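Local coordinates for protein glucosamine-6-phosphate deaminase (Bacillus subtilis, PDB 2BKX) that belongs to the glucosamine-6-phosphate isomerase/6-phosphogluconolactonase family, enzymes with a Rossmann-like core, and holds fructose-6-phosphate in a pocket beside its central sheet, at residues Val64-Tyr69 against Asp127-Gly132; Gly137-Asn142 against Gln185-Ser190. One frame throughout, in Å; residues are numbered along the deposited sequence.

Interaction 1. Residues Val64-Tyr69 against Asp127-Gly132; sequences VNLDEY and DIQLLG. With F6R (fructose -6-phosphate), chain C.
Q129 NE2 donates to L130 O over 2.9 Å, a nearly straight bond (N-H...O 172°), and L66 packs against both partners. The acceptor lies practically in the plane of the Q129 amide, whereas the donor stands 27° off the carbonyl plane of L130. A bend at chi2 (66°) folds the glutamine chain back so that its amide can reach the carbonyl of the next residue. Against this bonded pair lies the isobutyl group of L66: CD2 is 3.6 Å from Q129 NE2, and CD1 is 3.7 Å from L130 O. The same CD1 meets L131 CD2 at 3.7 Å, the two leucines crossing at about a right angle. This buried patch, near the centre of the chain, backs one end of the ligand. L66 CD1 approaches F6R O2 at 3.6 Å, and D67, in one of its two modelled conformers, accepts from F6R O1 at OD2 over 2.9 Å. G132 CA comes to 3.2 Å from F6R O4. Strand 31-34 runs between strands 62-69 and 128-131, parallel to both, and L66 is hydrogen-bonded to its L34 through the backbone; beyond, L131 packs on I193 and L195 of strand 193-197.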
loop_
_atom_site.group_PDB
_atom_site.type_symbol
_atom_site.label_atom_id
_atom_site.label_comp_id
_atom_site.label_asym_id
_atom_site.label_seq_id
_atom_site.Cartn_x
_atom_site.Cartn_y
_atom_site.Cartn_z
ATOM N N VAL A 64 4.645 2.662 -8.408
ATOM C CA VAL A 64 3.962 3.837 -7.867
ATOM C C VAL A 64 3.545 3.480 -6.436
ATOM O O VAL A 64 3.012 2.392 -6.177
ATOM C CB VAL A 64 2.746 4.297 -8.701
ATOM C CG1 VAL A 64 3.231 4.805 -10.035
ATOM C CG2 VAL A 64 1.753 3.200 -8.931
ATOM N N ASN A 65 3.817 4.391 -5.504
ATOM C CA ASN A 65 3.442 4.172 -4.126
ATOM C C ASN A 65 2.112 4.846 -3.798
ATOM O O ASN A 65 1.740 5.865 -4.390
ATOM C CB ASN A 65 4.534 4.657 -3.164
ATOM C CG ASN A 65 5.394 3.536 -2.670
ATOM O OD1 ASN A 65 5.263 3.092 -1.479
ATOM N ND2 ASN A 65 6.210 3.018 -3.531
ATOM N N LEU A 66 1.420 4.286 -2.820
ATOM C CA LEU A 66 0.135 4.806 -2.381
ATOM C C LEU A 66 0.192 6.205 -1.836
ATOM O O LEU A 66 -0.712 7.009 -2.063
ATOM C CB LEU A 66 -0.464 3.899 -1.297
ATOM C CG LEU A 66 -1.004 2.558 -1.733
ATOM C CD1 LEU A 66 -1.246 1.638 -0.541
ATOM C CD2 LEU A 66 -2.302 2.725 -2.491
ATOM N N ASP A 67 1.213 6.485 -1.035
ATOM C CA ASP A 67 1.121 7.649 -0.171
ATOM C C ASP A 67 2.449 8.179 0.308
ATOM O O ASP A 67 3.493 7.532 0.181
ATOM C CB ASP A 67 0.151 7.386 1.011
ATOM C CG ASP A 67 0.268 6.067 1.639
ATOM O OD1 ASP A 67 -0.841 5.615 2.015
ATOM O OD2 ASP A 67 1.380 5.477 1.794
ATOM N N GLU A 68 2.412 9.398 0.845
ATOM C CA GLU A 68 3.569 10.036 1.473
ATOM C C GLU A 68 3.054 11.048 2.459
ATOM O O GLU A 68 1.979 11.633 2.268
ATOM C CB GLU A 68 4.463 10.711 0.451
ATOM C CG GLU A 68 5.680 11.467 0.987
ATOM C CD GLU A 68 6.663 10.600 1.764
ATOM O OE1 GLU A 68 6.326 10.122 2.870
ATOM O OE2 GLU A 68 7.783 10.365 1.224
ATOM N N TYR A 69 3.779 11.230 3.553
ATOM C CA TYR A 69 3.376 12.214 4.544
ATOM C C TYR A 69 3.641 13.637 4.010
ATOM O O TYR A 69 4.645 13.905 3.350
ATOM C CB TYR A 69 4.163 12.043 5.826
ATOM C CG TYR A 69 3.797 10.871 6.696
ATOM C CD1 TYR A 69 4.695 9.834 6.904
ATOM C CD2 TYR A 69 2.572 10.794 7.341
ATOM C CE1 TYR A 69 4.376 8.754 7.720
ATOM C CE2 TYR A 69 2.236 9.734 8.159
ATOM C CZ TYR A 69 3.149 8.737 8.376
ATOM O OH TYR A 69 2.789 7.722 9.221
ATOM N N ASP A 127 -0.500 -2.800 -12.772
ATOM C CA ASP A 127 -0.720 -4.200 -13.026
ATOM C C ASP A 127 -1.104 -4.975 -11.762
ATOM O O ASP A 127 -1.837 -5.970 -11.801
ATOM C CB ASP A 127 0.493 -4.835 -13.703
ATOM C CG ASP A 127 0.658 -4.336 -15.108
ATOM O OD1 ASP A 127 -0.120 -4.816 -15.949
ATOM O OD2 ASP A 127 1.498 -3.409 -15.359
ATOM N N ILE A 128 -0.523 -4.552 -10.633
ATOM C CA ILE A 128 -0.948 -5.056 -9.337
ATOM C C ILE A 128 -0.823 -3.914 -8.346
ATOM O O ILE A 128 0.072 -3.091 -8.498
ATOM C CB ILE A 128 -0.130 -6.275 -8.862
ATOM C CG1 ILE A 128 -0.799 -6.972 -7.664
ATOM C CG2 ILE A 128 1.326 -5.874 -8.577
ATOM C CD1 ILE A 128 -0.130 -8.305 -7.345
ATOM N N GLN A 129 -1.709 -3.879 -7.349
ATOM C CA GLN A 129 -1.630 -2.853 -6.303
ATOM C C GLN A 129 -1.629 -3.582 -4.969
ATOM O O GLN A 129 -2.622 -4.221 -4.604
ATOM C CB GLN A 129 -2.800 -1.881 -6.385
ATOM C CG GLN A 129 -2.820 -0.856 -5.265
ATOM C CD GLN A 129 -1.664 0.104 -5.323
ATOM O OE1 GLN A 129 -1.600 0.919 -6.247
ATOM N NE2 GLN A 129 -0.771 0.071 -4.325
ATOM N N LEU A 130 -0.498 -3.493 -4.248
ATOM C CA LEU A 130 -0.402 -3.949 -2.878
ATOM C C LEU A 130 -1.058 -2.925 -1.932
ATOM O O LEU A 130 -0.890 -1.717 -2.087
ATOM C CB LEU A 130 1.062 -4.146 -2.485
ATOM C CG LEU A 130 2.021 -5.132 -3.137
ATOM C CD1 LEU A 130 3.358 -5.203 -2.360
ATOM C CD2 LEU A 130 1.393 -6.430 -3.232
ATOM N N LEU A 131 -1.816 -3.430 -0.966
ATOM C CA LEU A 131 -2.473 -2.608 0.026
ATOM C C LEU A 131 -2.274 -3.217 1.398
ATOM O O LEU A 131 -2.120 -4.429 1.548
ATOM C CB LEU A 131 -4.000 -2.578 -0.191
ATOM C CG LEU A 131 -4.515 -1.994 -1.442
ATOM C CD1 LEU A 131 -6.044 -2.128 -1.516
ATOM C CD2 LEU A 131 -4.108 -0.527 -1.599
ATOM N N GLY A 132 -2.290 -2.355 2.389
ATOM C CA GLY A 132 -2.605 -2.781 3.762
ATOM C C GLY A 132 -3.964 -2.219 4.155
ATOM O O GLY A 132 -4.675 -1.652 3.309
HETATM C C1 F6R C . 0.476 1.906 3.185
HETATM C C2 F6R C . -0.845 2.590 3.479
HETATM C C3 F6R C . -1.678 2.409 4.754
HETATM C C4 F6R C . -1.276 1.176 5.589
HETATM C C5 F6R C . -2.123 0.982 6.836
HETATM C C6 F6R C . -1.653 -0.216 7.653
HETATM O O1 F6R C . 1.202 2.564 2.129
HETATM O O2 F6R C . -1.290 3.298 2.602
HETATM O O3 F6R C . -3.029 2.204 4.382
HETATM O O4 F6R C . -1.389 0.024 4.761
HETATM O O5 F6R C . -2.153 2.152 7.644
HETATM O O6 F6R C . -0.342 0.068 8.165
HETATM P P F6R C . 0.492 -1.105 8.853
HETATM O O1P F6R C . 0.867 -2.066 7.759
HETATM O O2P F6R C . -0.440 -1.751 9.844
HETATM O O3P F6R C . 1.692 -0.468 9.477
#

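Interaction 2. Residues Gly137-Asn142 against Gln185-Ser190; sequences GHIGFN and QTILSS. With F6R (fructose -6-phosphate), chain C.
The N142 amide presents ND2 to the methyl end of I187, 3.9 Å from CD1, while the other flat group that matters here, the H138 imidazole, turns an edge to the ligand. On one face of that ring lies F141 CD2, 4.0 Å above the plane and displaced toward the rim; at the edge, in the ring plane, is F6R O5. NE2 and O5 are hydrogen-bonded at 2.7 Å (168°), and either could be the donor. The other ring nitrogen, ND1, is hydrogen-bonded to E143 OE1, which helps to fix the ring's rotation. The loop itself is tied by I139 O, which accepts from N142 N and from N142 ND2 (2.9 Å) on opposite faces of its carbonyl plane; ND2 also bonds to M182 O. Against this turn rests I187: CG1 points anti to the carbonyl carbon (chi1 -67°) and the extended chi2 carries CD1 out to the loop, 4.1 Å from I139 CD1 and 4.3 Å from G140 N. The G140 carbonyl oxygen accepts from F6R O3 over 2.7 Å. The loop, which follows strand 128-131, is thus wedged between the ligand and helix 184-188, with F141 against helix 159-165 and N142 beside strands 153-156 and 178-181.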
loop_
_atom_site.group_PDB
_atom_site.type_symbol
_atom_site.label_atom_id
_atom_site.label_comp_id
_atom_site.label_asym_id
_atom_site.label_seq_id
_atom_site.Cartn_x
_atom_site.Cartn_y
_atom_site.Cartn_z
ATOM N N GLY A 137 -10.216 0.527 8.668
ATOM C CA GLY A 137 -10.579 0.183 7.313
ATOM C C GLY A 137 -10.030 1.068 6.216
ATOM O O GLY A 137 -10.322 0.835 5.049
ATOM N N HIS A 138 -9.166 2.034 6.556
ATOM C CA HIS A 138 -8.599 2.840 5.488
ATOM C C HIS A 138 -7.774 2.000 4.540
ATOM O O HIS A 138 -7.196 0.994 4.916
ATOM C CB HIS A 138 -7.852 4.090 5.983
ATOM C CG HIS A 138 -6.529 3.884 6.656
ATOM N ND1 HIS A 138 -6.203 4.590 7.784
ATOM C CD2 HIS A 138 -5.443 3.146 6.356
ATOM C CE1 HIS A 138 -4.971 4.284 8.159
ATOM N NE2 HIS A 138 -4.482 3.415 7.298
ATOM N N ILE A 139 -7.708 2.456 3.305
ATOM C CA ILE A 139 -6.793 1.940 2.276
ATOM C C ILE A 139 -6.070 3.152 1.707
ATOM O O ILE A 139 -6.650 4.210 1.556
ATOM C CB ILE A 139 -7.472 1.060 1.209
ATOM C CG1 ILE A 139 -8.622 1.783 0.534
ATOM C CG2 ILE A 139 -7.938 -0.248 1.846
ATOM C CD1 ILE A 139 -9.235 1.049 -0.678
ATOM N N GLY A 140 -4.793 3.013 1.440
ATOM C CA GLY A 140 -3.942 4.191 1.368
ATOM C C GLY A 140 -4.163 5.023 2.629
ATOM O O GLY A 140 -4.284 4.462 3.712
ATOM N N PHE A 141 -4.277 6.338 2.482
ATOM C CA PHE A 141 -4.768 7.174 3.591
ATOM C C PHE A 141 -6.151 7.745 3.299
ATOM O O PHE A 141 -6.517 8.867 3.727
ATOM C CB PHE A 141 -3.775 8.261 3.985
ATOM C CG PHE A 141 -2.560 7.764 4.743
ATOM C CD1 PHE A 141 -1.352 8.341 4.468
ATOM C CD2 PHE A 141 -2.639 6.803 5.760
ATOM C CE1 PHE A 141 -0.201 7.996 5.211
ATOM C CE2 PHE A 141 -1.479 6.432 6.475
ATOM C CZ PHE A 141 -0.284 7.038 6.203
ATOM N N ASN A 142 -6.945 6.952 2.582
ATOM C CA ASN A 142 -8.366 7.251 2.380
ATOM C C ASN A 142 -9.142 6.847 3.612
ATOM O O ASN A 142 -9.390 5.657 3.809
ATOM C CB ASN A 142 -8.894 6.535 1.138
ATOM C CG ASN A 142 -8.176 6.961 -0.100
ATOM O OD1 ASN A 142 -8.443 8.048 -0.637
ATOM N ND2 ASN A 142 -7.302 6.109 -0.599
ATOM N N GLN A 185 -10.587 5.560 -6.235
ATOM C CA GLN A 185 -10.714 5.227 -7.636
ATOM C C GLN A 185 -9.346 4.926 -8.257
ATOM O O GLN A 185 -9.203 4.052 -9.117
ATOM C CB GLN A 185 -11.430 6.329 -8.415
ATOM C CG GLN A 185 -11.567 6.036 -9.878
ATOM C CD GLN A 185 -12.418 4.851 -10.166
ATOM O OE1 GLN A 185 -13.607 4.894 -9.949
ATOM N NE2 GLN A 185 -11.815 3.791 -10.701
ATOM N N THR A 186 -8.315 5.638 -7.814
ATOM C CA THR A 186 -6.956 5.361 -8.281
ATOM C C THR A 186 -6.566 3.896 -7.989
ATOM O O THR A 186 -5.982 3.177 -8.819
ATOM C CB THR A 186 -5.919 6.291 -7.592
ATOM O OG1 THR A 186 -6.455 7.614 -7.440
ATOM C CG2 THR A 186 -4.647 6.332 -8.390
ATOM N N ILE A 187 -6.899 3.457 -6.779
ATOM C CA ILE A 187 -6.634 2.066 -6.362
ATOM C C ILE A 187 -7.479 1.048 -7.164
ATOM O O ILE A 187 -6.972 0.036 -7.678
ATOM C CB ILE A 187 -6.875 1.935 -4.854
ATOM C CG1 ILE A 187 -5.817 2.743 -4.081
ATOM C CG2 ILE A 187 -6.969 0.445 -4.396
ATOM C CD1 ILE A 187 -6.162 2.960 -2.613
ATOM N N LEU A 188 -8.767 1.354 -7.323
ATOM C CA LEU A 188 -9.692 0.455 -8.012
ATOM C C LEU A 188 -9.365 0.297 -9.486
ATOM O O LEU A 188 -9.771 -0.683 -10.100
ATOM C CB LEU A 188 -11.123 0.931 -7.873
ATOM C CG LEU A 188 -11.748 0.746 -6.510
ATOM C CD1 LEU A 188 -13.103 1.414 -6.466
ATOM C CD2 LEU A 188 -11.865 -0.736 -6.105
ATOM N N SER A 189 -8.644 1.252 -10.078
ATOM C CA SER A 189 -8.220 1.129 -11.470
ATOM C C SER A 189 -7.128 0.098 -11.707
ATOM O O SER A 189 -6.834 -0.222 -12.852
ATOM C CB SER A 189 -7.807 2.496 -11.976
ATOM O OG SER A 189 -8.953 3.337 -12.035
ATOM N N SER A 190 -6.538 -0.442 -10.647
ATOM C CA SER A 190 -5.525 -1.460 -10.805
ATOM C C SER A 190 -6.121 -2.676 -11.485
ATOM O O SER A 190 -7.296 -3.021 -11.253
ATOM C CB SER A 190 -4.993 -1.907 -9.472
ATOM O OG SER A 190 -3.906 -2.814 -9.651
HETATM C C1 F6R C . 0.476 1.906 3.185
HETATM C C2 F6R C . -0.845 2.590 3.479
HETATM C C3 F6R C . -1.678 2.409 4.754
HETATM C C4 F6R C . -1.276 1.176 5.589
HETATM C C5 F6R C . -2.123 0.982 6.836
HETATM C C6 F6R C . -1.653 -0.216 7.653
HETATM O O1 F6R C . 1.202 2.564 2.129
HETATM O O2 F6R C . -1.290 3.298 2.602
HETATM O O3 F6R C . -3.029 2.204 4.382
HETATM O O4 F6R C . -1.389 0.024 4.761
HETATM O O5 F6R C . -2.153 2.152 7.644
HETATM O O6 F6R C . -0.342 0.068 8.165
HETATM P P F6R C . 0.492 -1.105 8.853
HETATM O O1P F6R C . 0.867 -2.066 7.759
HETATM O O2P F6R C . -0.440 -1.751 9.844
HETATM O O3P F6R C . 1.692 -0.468 9.477
#

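Interactions 1 and 2, centred 8 Å apart, illustrate how a sugar-phosphate pocket is built from the ends of strands and the loops that follow them. Both reach fructose-6-phosphate: 64-69 and 127-132 supply L66, D67 and G132, and 137-142 supplies H138 and G140. In one of its two conformers D67 OD1 lies 3.4 Å from G140 C, where the ligand-contacting parts of the two interactions adjoin. Farther from the ligand the contacts meet again, with Q129 N 3.4 Å from S190 OG. Strand 128-131 leads through G132 into the loop carrying H138, linking them in sequence as well. T39, R167 and K202 are also hydrogen-bonded to the ligand.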